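Local coordinates for alpha-l-arabinofuranosidase domain protein (Thermotoga maritima, PDB 4ATW) that probably hydrolyses terminal alpha-L-arabinofuranosyl residues from arabinose-containing polysaccharides and oligosaccharides, as a thermostable arabinofuranosidase, at residues 11-16 with 358-363; 76-82 with 102-108. All blocks are in the same frame, centred on the assembly; numbering follows the deposited sequence.

Contact 1. Residues 11-16 with 358-363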
loop_
_atom_site.group_PDB
_atom_site.type_symbol
_atom_site.label_atom_id
_atom_site.label_comp_id
_atom_site.label_asym_id
_atom_site.label_seq_id
_atom_site.Cartn_x
_atom_site.Cartn_y
_atom_site.Cartn_z
ATOM N N GLU A 11 13.831 21.352 -12.637
ATOM C CA GLU A 11 14.167 20.074 -13.260
ATOM C C GLU A 11 13.284 18.890 -12.840
ATOM O O GLU A 11 13.484 18.308 -11.771
ATOM C CB GLU A 11 15.632 19.758 -12.969
ATOM C CG GLU A 11 16.148 18.499 -13.609
ATOM C CD GLU A 11 17.611 18.280 -13.316
ATOM O OE1 GLU A 11 18.186 19.109 -12.580
ATOM O OE2 GLU A 11 18.193 17.292 -13.813
ATOM N N VAL A 12 12.303 18.534 -13.667
ATOM C CA VAL A 12 11.452 17.391 -13.325
ATOM C C VAL A 12 12.205 16.097 -13.677
ATOM O O VAL A 12 12.785 15.984 -14.752
ATOM C CB VAL A 12 10.095 17.374 -14.107
ATOM C CG1 VAL A 12 9.059 18.288 -13.441
ATOM C CG2 VAL A 12 10.360 17.756 -15.527
ATOM N N VAL A 13 12.181 15.124 -12.777
ATOM C CA VAL A 13 12.864 13.884 -13.025
ATOM C C VAL A 13 11.903 12.852 -13.635
ATOM O O VAL A 13 12.175 12.251 -14.683
ATOM C CB VAL A 13 13.441 13.372 -11.720
ATOM C CG1 VAL A 13 14.283 12.142 -11.960
ATOM C CG2 VAL A 13 14.264 14.474 -11.080
ATOM N N LYS A 14 10.758 12.656 -13.000
ATOM C CA LYS A 14 9.816 11.680 -13.515
ATOM C C LYS A 14 8.490 11.851 -12.829
ATOM O O LYS A 14 8.365 12.578 -11.859
ATOM C CB LYS A 14 10.361 10.271 -13.280
ATOM C CG LYS A 14 10.803 10.011 -11.862
ATOM C CD LYS A 14 11.720 8.779 -11.782
ATOM C CE LYS A 14 12.174 8.470 -10.339
ATOM N NZ LYS A 14 13.267 7.449 -10.316
ATOM N N PRO A 15 7.470 11.188 -13.326
ATOM C CA PRO A 15 6.199 11.376 -12.635
ATOM C C PRO A 15 6.211 10.542 -11.363
ATOM O O PRO A 15 7.156 9.776 -11.122
ATOM C CB PRO A 15 5.178 10.851 -13.639
ATOM C CG PRO A 15 5.833 11.107 -14.993
ATOM C CD PRO A 15 7.140 11.743 -14.583
ATOM N N ILE A 16 5.185 10.701 -10.539
ATOM C CA ILE A 16 5.063 9.901 -9.324
ATOM C C ILE A 16 3.731 9.206 -9.507
ATOM O O ILE A 16 2.679 9.863 -9.473
ATOM C CB ILE A 16 4.989 10.763 -8.069
ATOM C CG1 ILE A 16 6.305 11.498 -7.905
ATOM C CG2 ILE A 16 4.674 9.908 -6.827
ATOM C CD1 ILE A 16 6.359 12.369 -6.662
ATOM N N GLY A 358 3.372 16.267 -4.491
ATOM C CA GLY A 358 3.120 16.572 -5.895
ATOM C C GLY A 358 3.034 15.387 -6.847
ATOM O O GLY A 358 3.324 14.252 -6.484
ATOM N N GLU A 359 2.634 15.654 -8.082
ATOM C CA GLU A 359 2.494 14.608 -9.079
ATOM C C GLU A 359 3.783 14.358 -9.863
ATOM O O GLU A 359 3.850 13.405 -10.652
ATOM C CB GLU A 359 1.363 14.961 -10.054
ATOM C CG GLU A 359 -0.042 14.915 -9.468
ATOM C CD GLU A 359 -0.257 15.921 -8.339
ATOM O OE1 GLU A 359 0.008 17.120 -8.570
ATOM O OE2 GLU A 359 -0.695 15.528 -7.227
ATOM N N LYS A 360 4.794 15.203 -9.641
ATOM C CA LYS A 360 6.074 15.081 -10.346
ATOM C C LYS A 360 7.248 15.159 -9.371
ATOM O O LYS A 360 7.208 15.955 -8.422
ATOM C CB LYS A 360 6.238 16.201 -11.392
ATOM C CG LYS A 360 5.124 16.356 -12.423
ATOM C CD LYS A 360 5.416 17.581 -13.301
ATOM C CE LYS A 360 4.190 18.093 -14.087
ATOM N NZ LYS A 360 3.760 17.138 -15.134
ATOM N N LEU A 361 8.283 14.338 -9.604
ATOM C CA LEU A 361 9.490 14.296 -8.758
ATOM C C LEU A 361 10.501 15.232 -9.374
ATOM O O LEU A 361 10.746 15.141 -10.582
ATOM C CB LEU A 361 10.089 12.907 -8.745
ATOM C CG LEU A 361 11.279 12.715 -7.818
ATOM C CD1 LEU A 361 10.766 12.795 -6.405
ATOM C CD2 LEU A 361 11.957 11.360 -8.054
ATOM N N VAL A 362 11.107 16.102 -8.557
ATOM C CA VAL A 362 12.047 17.102 -9.073
ATOM C C VAL A 362 13.447 16.951 -8.535
ATOM O O VAL A 362 13.616 16.612 -7.386
ATOM C CB VAL A 362 11.541 18.516 -8.762
ATOM C CG1 VAL A 362 10.243 18.777 -9.505
ATOM C CG2 VAL A 362 11.314 18.670 -7.274
ATOM N N LYS A 363 14.442 17.205 -9.380
ATOM C CA LYS A 363 15.842 17.061 -9.005
ATOM C C LYS A 363 15.939 17.438 -7.549
ATOM O O LYS A 363 15.703 18.580 -7.158
ATOM C CB LYS A 363 16.744 17.918 -9.897
ATOM C CG LYS A 363 18.238 17.795 -9.603
ATOM C CD LYS A 363 18.770 16.438 -9.985
ATOM C CE LYS A 363 20.296 16.455 -10.162
ATOM N NZ LYS A 363 21.095 16.440 -8.885
#

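Contact 2. Residues 76-82 with 102-108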
loop_
_atom_site.group_PDB
_atom_site.type_symbol
_atom_site.label_atom_id
_atom_site.label_comp_id
_atom_site.label_asym_id
_atom_site.label_seq_id
_atom_site.Cartn_x
_atom_site.Cartn_y
_atom_site.Cartn_z
ATOM N N TYR A 76 -11.712 -18.629 -1.433
ATOM C CA TYR A 76 -12.898 -17.789 -1.593
ATOM C C TYR A 76 -13.541 -17.936 -2.950
ATOM O O TYR A 76 -12.876 -17.788 -3.946
ATOM C CB TYR A 76 -12.528 -16.312 -1.378
ATOM C CG TYR A 76 -13.663 -15.331 -1.585
ATOM C CD1 TYR A 76 -14.745 -15.248 -0.692
ATOM C CD2 TYR A 76 -13.659 -14.481 -2.671
ATOM C CE1 TYR A 76 -15.808 -14.324 -0.890
ATOM C CE2 TYR A 76 -14.703 -13.558 -2.889
ATOM C CZ TYR A 76 -15.785 -13.482 -1.999
ATOM O OH TYR A 76 -16.849 -12.605 -2.295
ATOM N N HIS A 77 -14.829 -18.245 -3.000
ATOM C CA HIS A 77 -15.493 -18.325 -4.290
ATOM C C HIS A 77 -16.394 -17.107 -4.396
ATOM O O HIS A 77 -17.432 -17.026 -3.741
ATOM C CB HIS A 77 -16.291 -19.606 -4.415
ATOM C CG HIS A 77 -15.439 -20.824 -4.514
ATOM N ND1 HIS A 77 -14.958 -21.480 -3.405
ATOM C CD2 HIS A 77 -14.937 -21.481 -5.584
ATOM C CE1 HIS A 77 -14.195 -22.487 -3.786
ATOM N NE2 HIS A 77 -14.166 -22.508 -5.106
ATOM N N TRP A 78 -15.987 -16.163 -5.234
ATOM C CA TRP A 78 -16.713 -14.918 -5.361
ATOM C C TRP A 78 -18.244 -14.972 -5.496
ATOM O O TRP A 78 -18.940 -14.044 -5.060
ATOM C CB TRP A 78 -16.121 -14.105 -6.505
ATOM C CG TRP A 78 -16.516 -14.599 -7.836
ATOM C CD1 TRP A 78 -15.928 -15.583 -8.531
ATOM C CD2 TRP A 78 -17.611 -14.131 -8.632
ATOM N NE1 TRP A 78 -16.570 -15.763 -9.713
ATOM C CE2 TRP A 78 -17.615 -14.886 -9.801
ATOM C CE3 TRP A 78 -18.596 -13.142 -8.459
ATOM C CZ2 TRP A 78 -18.558 -14.701 -10.803
ATOM C CZ3 TRP A 78 -19.537 -12.955 -9.451
ATOM C CH2 TRP A 78 -19.509 -13.731 -10.606
ATOM N N GLU A 79 -18.774 -16.041 -6.081
ATOM C CA GLU A 79 -20.208 -16.143 -6.250
ATOM C C GLU A 79 -20.994 -16.271 -4.958
ATOM O O GLU A 79 -22.200 -16.161 -4.965
ATOM C CB GLU A 79 -20.546 -17.282 -7.177
ATOM C CG GLU A 79 -19.779 -17.188 -8.437
ATOM C CD GLU A 79 -20.375 -18.034 -9.538
ATOM O OE1 GLU A 79 -21.610 -17.910 -9.770
ATOM O OE2 GLU A 79 -19.606 -18.813 -10.173
ATOM N N ASP A 80 -20.335 -16.505 -3.838
ATOM C CA ASP A 80 -21.065 -16.583 -2.584
ATOM C C ASP A 80 -21.213 -15.169 -1.995
ATOM O O ASP A 80 -21.670 -14.996 -0.846
ATOM C CB ASP A 80 -20.296 -17.422 -1.554
ATOM C CG ASP A 80 -19.934 -18.785 -2.046
ATOM O OD1 ASP A 80 -20.641 -19.307 -2.931
ATOM O OD2 ASP A 80 -18.963 -19.355 -1.520
ATOM N N GLY A 81 -20.776 -14.171 -2.761
ATOM C CA GLY A 81 -20.794 -12.804 -2.275
ATOM C C GLY A 81 -21.695 -11.928 -3.092
ATOM O O GLY A 81 -21.701 -10.698 -2.972
ATOM N N ILE A 82 -22.464 -12.568 -3.947
ATOM C CA ILE A 82 -23.358 -11.793 -4.765
ATOM C C ILE A 82 -24.809 -12.173 -4.529
ATOM O O ILE A 82 -25.107 -13.067 -3.766
ATOM C CB ILE A 82 -23.017 -11.914 -6.285
ATOM C CG1 ILE A 82 -23.203 -13.336 -6.794
ATOM C CG2 ILE A 82 -21.594 -11.456 -6.541
ATOM C CD1 ILE A 82 -23.024 -13.394 -8.293
ATOM N N ASN A 102 -20.422 -13.681 4.347
ATOM C CA ASN A 102 -20.420 -13.291 2.946
ATOM C C ASN A 102 -21.397 -12.201 2.625
ATOM O O ASN A 102 -21.782 -12.017 1.474
ATOM C CB ASN A 102 -20.661 -14.498 2.018
ATOM C CG ASN A 102 -19.365 -15.055 1.497
ATOM O OD1 ASN A 102 -18.612 -14.317 0.836
ATOM N ND2 ASN A 102 -19.055 -16.319 1.816
ATOM N N ARG A 103 -21.797 -11.460 3.647
ATOM C CA ARG A 103 -22.726 -10.366 3.433
ATOM C C ARG A 103 -21.938 -9.235 2.829
ATOM O O ARG A 103 -22.509 -8.258 2.351
ATOM C CB ARG A 103 -23.346 -9.911 4.743
ATOM C CG ARG A 103 -23.948 -11.060 5.522
ATOM C CD ARG A 103 -24.884 -10.608 6.629
ATOM N NE ARG A 103 -26.244 -10.938 6.251
ATOM C CZ ARG A 103 -27.152 -10.064 5.829
ATOM N NH1 ARG A 103 -26.855 -8.767 5.744
ATOM N NH2 ARG A 103 -28.349 -10.498 5.440
ATOM N N PHE A 104 -20.618 -9.347 2.879
ATOM C CA PHE A 104 -19.782 -8.315 2.278
ATOM C C PHE A 104 -19.148 -8.976 1.066
ATOM O O PHE A 104 -18.128 -9.680 1.176
ATOM C CB PHE A 104 -18.713 -7.789 3.258
ATOM C CG PHE A 104 -18.008 -6.567 2.774
ATOM C CD1 PHE A 104 -18.667 -5.356 2.744
ATOM C CD2 PHE A 104 -16.714 -6.641 2.260
ATOM C CE1 PHE A 104 -18.059 -4.215 2.192
ATOM C CE2 PHE A 104 -16.089 -5.516 1.707
ATOM C CZ PHE A 104 -16.762 -4.301 1.670
ATOM N N GLY A 105 -19.784 -8.766 -0.089
ATOM C CA GLY A 105 -19.293 -9.350 -1.330
ATOM C C GLY A 105 -18.837 -8.373 -2.419
ATOM O O GLY A 105 -18.722 -7.160 -2.214
ATOM N N THR A 106 -18.579 -8.911 -3.599
ATOM C CA THR A 106 -18.129 -8.104 -4.704
ATOM C C THR A 106 -18.929 -6.832 -4.866
ATOM O O THR A 106 -18.339 -5.778 -5.014
ATOM C CB THR A 106 -18.205 -8.905 -5.980
ATOM O OG1 THR A 106 -17.672 -10.226 -5.723
ATOM C CG2 THR A 106 -17.489 -8.160 -7.138
ATOM N N ASP A 107 -20.261 -6.913 -4.850
ATOM C CA ASP A 107 -21.090 -5.707 -5.023
ATOM C C ASP A 107 -20.781 -4.649 -3.953
ATOM O O ASP A 107 -20.585 -3.473 -4.258
ATOM C CB ASP A 107 -22.591 -6.049 -4.963
ATOM C CG ASP A 107 -23.127 -6.675 -6.253
ATOM O OD1 ASP A 107 -22.486 -6.492 -7.316
ATOM O OD2 ASP A 107 -24.197 -7.346 -6.180
ATOM N N GLU A 108 -20.746 -5.083 -2.699
ATOM C CA GLU A 108 -20.474 -4.221 -1.567
ATOM C C GLU A 108 -19.075 -3.584 -1.622
ATOM O O GLU A 108 -18.887 -2.408 -1.271
ATOM C CB GLU A 108 -20.635 -5.031 -0.305
ATOM C CG GLU A 108 -22.084 -5.403 0.004
ATOM C CD GLU A 108 -22.698 -6.514 -0.873
ATOM O OE1 GLU A 108 -21.976 -7.218 -1.598
ATOM O OE2 GLU A 108 -23.936 -6.700 -0.819
#

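Contact 1. Residues 11-16 with 358-363
Val12 and Val362 face each other as a non-hydrogen-bonded pair of an antiparallel ladder between residues 11-16 and 358-363. The backbone bonds set the register. Lys363 N binds Glu11 O at 2.8 Å, and Leu361 N binds Lys14 O at 2.9 Å. Between them is a classic beta bulge. Val13 and Lys14 both face Leu361, whose O accepts Val13 N at 2.6 Å and, more weakly, Lys14 N. Past the last pair, Pro15 with Lys360, Ile16 N also binds Glu359 O, 3.0 Å.

Apolar contacts lie on both faces. On one, Val12 CG1 meets Val362 CG1 at 4.1 Å and also touches Lys360 CD, the lysine chain passing across the valine. On the other, Lys14 runs alongside Leu361, its CE 3.7 Å from Leu361 CD2. Ile16 has CG1 anti to the carbonyl carbon (chi1 -65°), which lays that branch against Leu361 CB and carries CD1 to Gly358 O.

Glu11 and Lys363 lie at one end of the ladder. The extended Glu11 chain lies beside Lys363, OE1 3.3 Å from Lys363 CG, but Lys363 NZ bends off and makes no salt bridge with it. Asp8, of like charge, lies near the Glu11 carboxylate. At the bulge, Lys14 NZ reaches Asp317 in a salt bridge and Lys314 O in a hydrogen bond.

Strand 360-376 also pairs with strands 4-8 and 383-398, and a second classic bulge sets Glu359 and Lys360 opposite Ile398. Val362 packs on Val7, Ala396 and Ile398. The contact thus ties an N-terminal strand into the C-terminal beta domain, close to the loop after helix 299-313.

Contact 2. Residues 76-82 with 102-108
The Tyr76 ring meets the Asn102 amide at its edge, with CE1 3.3 Å from Asn102 OD1. Ring and amide are nearly coplanar, their planes 28° apart. One face of the tyrosine carries Trp78 N, offset toward the rim. The Trp78 indole has Glu79 CG over the centre of one face, and Thr106 OG1 stands near its edge, 4.1 Å from Trp78 CE3. Tyr76 CG is anti to the backbone N (chi1 177°), an orientation that extends the ring toward residues 102-108 and brings OH near Gly105 CA.

Asn102 lies between this ring and the 3-10 turn 78-80. Its CB is 3.1 Å from Asp80 O, and its ND2 is 3.8 Å from Asp80 CB. With Asn102 cut back to an alanine, the amide at the Tyr76 edge and beside Asp80 CB is gone, and the ring would probably be less firmly placed.

The backbones come closest at two glycines, Gly81 and Gly105, with CA atoms 3.9 Å apart. Gly105 CA approaches Gly81 O at 3.2 Å in a CA-H...O contact. Gly105 is the N-cap of helix 106-116, and its N binds Glu108 OE1 at 3.1 Å, the donor lying above the carboxylate plane. Only this one of the two bonds of a capping box is possible, since Gly105 has no side chain to return the other. Glu108 has a second partner in Arg88, and Asp80 forms a salt bridge with Arg91.

The Ile82 side chain lies alongside Thr106, CG2 nearest its OG1, and also packs on Tyr140 of helix 131-141 and on Leu152 and Tyr156 of helix 148-156. Trp78 stacks on Trp137 of helix 131-141. The loop after strand 64-67 and before strand 91-93 packs against the start of helix 106-116.

How the contacts relate
Contacts 1 and 2 lie on opposite sides of the centre of the chain. Their centres are 40 Å apart, and their nearest atoms about 26 Å. Contact 2 is nested in sequence inside the large loop closed by contact 1. That loop includes the eight parallel strands of the barrel, from 23-24 to 321-322. Contact 1 joins the two chain passages that enter and leave the barrel, within the beta domain. Contact 2 belongs to the barrel itself, in the connection from its second strand to the following helix. Such connections lie on the side where barrel glycosidases usually hold their active site, so contact 2 may be the nearer to it.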